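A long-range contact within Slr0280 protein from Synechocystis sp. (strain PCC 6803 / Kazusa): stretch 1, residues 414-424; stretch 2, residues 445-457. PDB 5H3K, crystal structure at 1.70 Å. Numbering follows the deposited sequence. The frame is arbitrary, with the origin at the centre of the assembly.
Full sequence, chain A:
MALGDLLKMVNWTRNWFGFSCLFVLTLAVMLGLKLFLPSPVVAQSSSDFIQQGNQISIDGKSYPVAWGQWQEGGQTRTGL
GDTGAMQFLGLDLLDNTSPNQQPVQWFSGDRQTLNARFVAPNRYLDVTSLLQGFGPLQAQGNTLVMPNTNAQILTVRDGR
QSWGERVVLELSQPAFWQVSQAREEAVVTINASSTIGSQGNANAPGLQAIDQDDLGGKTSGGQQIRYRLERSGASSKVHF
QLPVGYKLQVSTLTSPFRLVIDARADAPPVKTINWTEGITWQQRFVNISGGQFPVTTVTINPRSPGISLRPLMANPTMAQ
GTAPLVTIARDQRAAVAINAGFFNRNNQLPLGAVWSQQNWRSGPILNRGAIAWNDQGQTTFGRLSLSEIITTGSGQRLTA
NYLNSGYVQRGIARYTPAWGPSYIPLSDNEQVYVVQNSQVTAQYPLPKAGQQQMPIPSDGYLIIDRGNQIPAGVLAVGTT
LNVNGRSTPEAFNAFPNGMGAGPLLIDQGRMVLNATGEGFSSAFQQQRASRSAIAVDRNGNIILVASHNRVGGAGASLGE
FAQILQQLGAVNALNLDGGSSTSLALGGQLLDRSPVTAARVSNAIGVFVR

Stretch 1, residues 414-424: RYTPAWGPSYI
Stretch 2 (445-457) PLPKAGQQQMPIP

The contact buries 629 Å² in total, both sides summed, and three residues account for much of it: I456 (136 Å² covered), I424 (82 Å²) and Y423 (74 Å²). Its framework is a short antiparallel pairing of strand 422-423 with strand 454-455. S422 faces P455 as the non-hydrogen-bonded pair, CA to CA 4.1 Å, with diverging side chains; Y423 faces M454 as the hydrogen-bonded pair, CA to CA 5.0 Å, and the two side chains share one face of the sheet. The register continues past the strands to I424 and Q453, whose CA atoms lie 4.6 Å apart.

Three backbone hydrogen bonds fix this register. Y423 N donates to M454 O at 2.6 Å (N-H...O angle 166°), and M454 N returns a bond to Y423 O at 2.7 Å with a more bent angle of 134°. Two residues further along stretch 2 and two back along stretch 1, I456 N donates to P421 O at 2.8 Å and 166°. CA-H...O contacts reinforce the same carbonyls: Q453 CA to Y423 O at 3.4 Å and P455 CA to P421 O at 3.5 Å. Extended phi/psi values suit the pairing: -142/165 for S422, -126/134 for Y423, -78/127 for M454 and -66/144 for P455.

I456 (phi/psi -96/120) points its CA-to-CB bond toward stretch 1 and adopts chi1 m, chi2 t. Its buried side chain is received by the turn that leads from strand 414-415 to strand 422-423. I456 CD1 lies 3.7 Å from W419 CD1, approaching that ring obliquely, 4.1 Å from Y415 CB and 3.4 Å from G420 O. I456 CG2 lies 4.1 Å from P417 CD, while I456 CG1 is 4.2 Å from Y423 CB. The turn is shaped by helical phi/psi at 417-419 and a W419 N to T416 O hydrogen bond of 3.0 Å; W419 is chi1 t, chi2 -108°. G420 then takes 146/-175, where a CB would be jammed against the preceding carbonyl O, so the backbone itself calls for glycine. A water donates to both G420 O (2.9 Å) and I456 O (2.8 Å), bridging the two main chains beside the isoleucine.

Y423 has chi1 t and chi2 74°. Its ring meets L446 edge-on: L446 CD1 sits near the ring plane, 4.0 Å from Y423 CE2. L446 (chi1 m, chi2 t) directs its CA-to-CB bond toward stretch 1, whereas M454 (m, m, m), on the same face as Y423, leads its end away.

I424 (phi/psi -115/130, chi1 m, chi2 t) closes the contact at its exposed end. I424 CG2 packs against the loop backbone, 3.3 Å from Q452 O and 3.7 Å from G450 C, and I424 CD1 is 3.9 Å from Q453 OE1. That loop contains cis peptides before both G450 (-119/178) and Q451 (71/107); Q452 follows at 65/169. Q452 O is buried here without any polar partner in the model.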

# COMPACT_ATOMS: atom_id res chain seq x y z
N ARG A 414 -10.01 -5.57 -26.16
CA ARG A 414 -8.80 -6.22 -26.62
C ARG A 414 -8.08 -6.77 -25.39
O ARG A 414 -8.12 -6.15 -24.32
CB ARG A 414 -7.93 -5.21 -27.38
CG ARG A 414 -7.01 -5.79 -28.41
CD ARG A 414 -6.43 -4.69 -29.30
NE ARG A 414 -5.46 -3.83 -28.62
CZ ARG A 414 -4.16 -4.09 -28.54
NH1 ARG A 414 -3.66 -5.20 -29.09
NH2 ARG A 414 -3.36 -3.24 -27.91
N TYR A 415 -7.46 -7.93 -25.54
CA TYR A 415 -6.71 -8.56 -24.46
C TYR A 415 -5.35 -8.99 -24.99
O TYR A 415 -5.26 -9.77 -25.94
CB TYR A 415 -7.48 -9.76 -23.90
CG TYR A 415 -8.69 -9.35 -23.10
CD1 TYR A 415 -8.56 -8.98 -21.76
CD2 TYR A 415 -9.96 -9.30 -23.68
CE1 TYR A 415 -9.67 -8.59 -21.01
CE2 TYR A 415 -11.08 -8.91 -22.94
CZ TYR A 415 -10.93 -8.55 -21.61
OH TYR A 415 -12.03 -8.16 -20.88
N THR A 416 -4.30 -8.47 -24.36
CA THR A 416 -2.93 -8.71 -24.81
C THR A 416 -2.26 -9.64 -23.80
O THR A 416 -2.87 -10.00 -22.79
CB THR A 416 -2.15 -7.39 -24.94
OG1 THR A 416 -1.80 -6.89 -23.64
CG2 THR A 416 -2.98 -6.37 -25.70
N PRO A 417 -1.01 -10.07 -24.08
CA PRO A 417 -0.34 -10.92 -23.09
C PRO A 417 -0.18 -10.29 -21.70
O PRO A 417 -0.00 -11.04 -20.75
CB PRO A 417 1.03 -11.16 -23.72
CG PRO A 417 0.74 -11.17 -25.19
CD PRO A 417 -0.31 -10.10 -25.38
N ALA A 418 -0.23 -8.96 -21.59
CA ALA A 418 -0.24 -8.32 -20.27
C ALA A 418 -1.38 -8.80 -19.36
O ALA A 418 -1.25 -8.81 -18.13
CB ALA A 418 -0.25 -6.80 -20.39
N TRP A 419 -2.51 -9.20 -19.95
CA TRP A 419 -3.63 -9.74 -19.20
C TRP A 419 -3.26 -11.05 -18.53
O TRP A 419 -3.66 -11.32 -17.40
CB TRP A 419 -4.82 -9.95 -20.13
CG TRP A 419 -6.10 -10.46 -19.50
CD1 TRP A 419 -6.64 -11.71 -19.62
CD2 TRP A 419 -7.01 -9.70 -18.69
NE1 TRP A 419 -7.82 -11.78 -18.92
CE2 TRP A 419 -8.08 -10.57 -18.35
CE3 TRP A 419 -7.02 -8.39 -18.21
CZ2 TRP A 419 -9.15 -10.15 -17.55
CZ3 TRP A 419 -8.09 -7.98 -17.42
CH2 TRP A 419 -9.14 -8.85 -17.10
N GLY A 420 -2.49 -11.87 -19.24
CA GLY A 420 -2.16 -13.20 -18.79
C GLY A 420 -2.06 -14.14 -19.99
O GLY A 420 -2.14 -13.70 -21.14
N PRO A 421 -1.84 -15.43 -19.72
CA PRO A 421 -1.77 -16.46 -20.76
C PRO A 421 -3.13 -16.81 -21.36
O PRO A 421 -3.16 -17.32 -22.48
CB PRO A 421 -1.22 -17.68 -20.00
CG PRO A 421 -0.45 -17.09 -18.85
CD PRO A 421 -1.30 -15.91 -18.43
N SER A 422 -4.22 -16.52 -20.67
CA SER A 422 -5.54 -16.90 -21.19
C SER A 422 -6.64 -15.87 -20.93
O SER A 422 -6.49 -14.97 -20.10
CB SER A 422 -5.96 -18.27 -20.66
OG SER A 422 -6.56 -18.16 -19.38
N TYR A 423 -7.75 -16.02 -21.65
CA TYR A 423 -8.93 -15.21 -21.42
C TYR A 423 -10.15 -16.11 -21.19
O TYR A 423 -10.35 -17.09 -21.91
CB TYR A 423 -9.18 -14.26 -22.59
CG TYR A 423 -10.52 -13.57 -22.51
CD1 TYR A 423 -10.74 -12.54 -21.60
CD2 TYR A 423 -11.57 -13.94 -23.34
CE1 TYR A 423 -11.97 -11.90 -21.51
CE2 TYR A 423 -12.80 -13.30 -23.26
CZ TYR A 423 -13.00 -12.29 -22.35
OH TYR A 423 -14.23 -11.66 -22.27
N ILE A 424 -10.94 -15.79 -20.17
CA ILE A 424 -12.20 -16.48 -19.91
C ILE A 424 -13.31 -15.46 -20.11
O ILE A 424 -13.24 -14.37 -19.55
CB ILE A 424 -12.26 -17.00 -18.46
CG1 ILE A 424 -11.14 -18.00 -18.21
CG2 ILE A 424 -13.62 -17.61 -18.16
CD1 ILE A 424 -11.01 -18.43 -16.76
N PRO A 445 -17.15 -18.27 -31.39
CA PRO A 445 -18.13 -17.75 -30.43
C PRO A 445 -17.72 -18.18 -29.03
O PRO A 445 -17.16 -19.27 -28.87
CB PRO A 445 -19.42 -18.46 -30.85
CG PRO A 445 -18.94 -19.79 -31.38
CD PRO A 445 -17.64 -19.48 -32.08
N LEU A 446 -17.96 -17.33 -28.04
CA LEU A 446 -17.80 -17.70 -26.64
C LEU A 446 -19.15 -17.47 -26.00
O LEU A 446 -19.44 -16.36 -25.53
CB LEU A 446 -16.73 -16.82 -25.97
CG LEU A 446 -15.33 -16.88 -26.54
CD1 LEU A 446 -14.43 -15.83 -25.86
CD2 LEU A 446 -14.75 -18.28 -26.37
N PRO A 447 -20.01 -18.50 -25.99
CA PRO A 447 -21.42 -18.28 -25.69
C PRO A 447 -21.69 -18.01 -24.21
O PRO A 447 -22.63 -17.29 -23.90
CB PRO A 447 -22.07 -19.61 -26.09
CG PRO A 447 -21.00 -20.62 -25.84
CD PRO A 447 -19.71 -19.93 -26.19
N LYS A 448 -20.88 -18.57 -23.32
CA LYS A 448 -21.27 -18.57 -21.92
C LYS A 448 -20.24 -18.14 -20.90
O LYS A 448 -19.16 -18.70 -20.84
CB LYS A 448 -21.79 -19.95 -21.53
CG LYS A 448 -23.26 -20.14 -21.85
CD LYS A 448 -23.56 -21.57 -22.25
CE LYS A 448 -25.05 -21.73 -22.51
NZ LYS A 448 -25.59 -20.59 -23.31
N ALA A 449 -20.62 -17.10 -20.16
CA ALA A 449 -20.25 -16.92 -18.75
C ALA A 449 -18.94 -16.24 -18.35
O ALA A 449 -19.00 -15.03 -18.08
CB ALA A 449 -20.57 -18.19 -17.91
N GLY A 450 -17.77 -16.90 -18.29
CA GLY A 450 -17.49 -18.27 -18.65
C GLY A 450 -16.99 -19.08 -17.47
O GLY A 450 -16.87 -18.50 -16.40
N GLN A 451 -16.72 -20.38 -17.62
CA GLN A 451 -16.94 -21.24 -18.82
C GLN A 451 -16.04 -21.03 -20.05
O GLN A 451 -16.18 -20.05 -20.79
CB GLN A 451 -18.44 -21.40 -19.18
CG GLN A 451 -19.33 -21.92 -18.04
CD GLN A 451 -19.08 -23.39 -17.67
OE1 GLN A 451 -17.94 -23.81 -17.45
NE2 GLN A 451 -20.15 -24.18 -17.60
N GLN A 452 -15.15 -21.99 -20.25
CA GLN A 452 -14.10 -22.02 -21.30
C GLN A 452 -12.99 -20.95 -21.23
O GLN A 452 -13.06 -19.99 -20.45
CB GLN A 452 -14.67 -22.21 -22.72
CG GLN A 452 -15.13 -20.97 -23.44
CD GLN A 452 -16.02 -21.30 -24.63
OE1 GLN A 452 -16.93 -20.55 -24.97
NE2 GLN A 452 -15.76 -22.43 -25.26
N GLN A 453 -11.96 -21.13 -22.04
CA GLN A 453 -10.70 -20.43 -21.81
C GLN A 453 -9.84 -20.29 -23.08
O GLN A 453 -9.16 -21.24 -23.47
CB GLN A 453 -9.94 -21.19 -20.73
CG GLN A 453 -8.70 -20.53 -20.18
CD GLN A 453 -8.25 -21.17 -18.88
OE1 GLN A 453 -9.08 -21.53 -18.03
NE2 GLN A 453 -6.94 -21.34 -18.72
N MET A 454 -9.87 -19.12 -23.70
CA MET A 454 -9.04 -18.84 -24.88
C MET A 454 -7.62 -18.55 -24.43
O MET A 454 -7.41 -17.69 -23.59
CB MET A 454 -9.54 -17.60 -25.63
CG MET A 454 -10.78 -17.74 -26.49
SD MET A 454 -10.62 -18.97 -27.80
CE MET A 454 -8.97 -18.66 -28.39
N PRO A 455 -6.64 -19.25 -25.00
CA PRO A 455 -5.27 -18.77 -24.82
C PRO A 455 -5.10 -17.42 -25.53
O PRO A 455 -5.72 -17.20 -26.58
CB PRO A 455 -4.42 -19.83 -25.54
CG PRO A 455 -5.32 -21.02 -25.72
CD PRO A 455 -6.70 -20.48 -25.82
N ILE A 456 -4.32 -16.53 -24.93
CA ILE A 456 -3.90 -15.30 -25.60
C ILE A 456 -2.52 -15.54 -26.20
O ILE A 456 -1.56 -15.87 -25.49
CB ILE A 456 -3.83 -14.10 -24.61
CG1 ILE A 456 -5.18 -13.88 -23.93
CG2 ILE A 456 -3.37 -12.86 -25.34
CD1 ILE A 456 -5.11 -12.92 -22.71
N PRO A 457 -2.40 -15.39 -27.53
CA PRO A 457 -1.13 -15.72 -28.19
C PRO A 457 0.00 -14.81 -27.72
O PRO A 457 -0.20 -13.60 -27.60
CB PRO A 457 -1.42 -15.47 -29.68
CG PRO A 457 -2.91 -15.54 -29.79
CD PRO A 457 -3.44 -15.00 -28.50
O HOH W 1 -0.46 -14.43 -23.34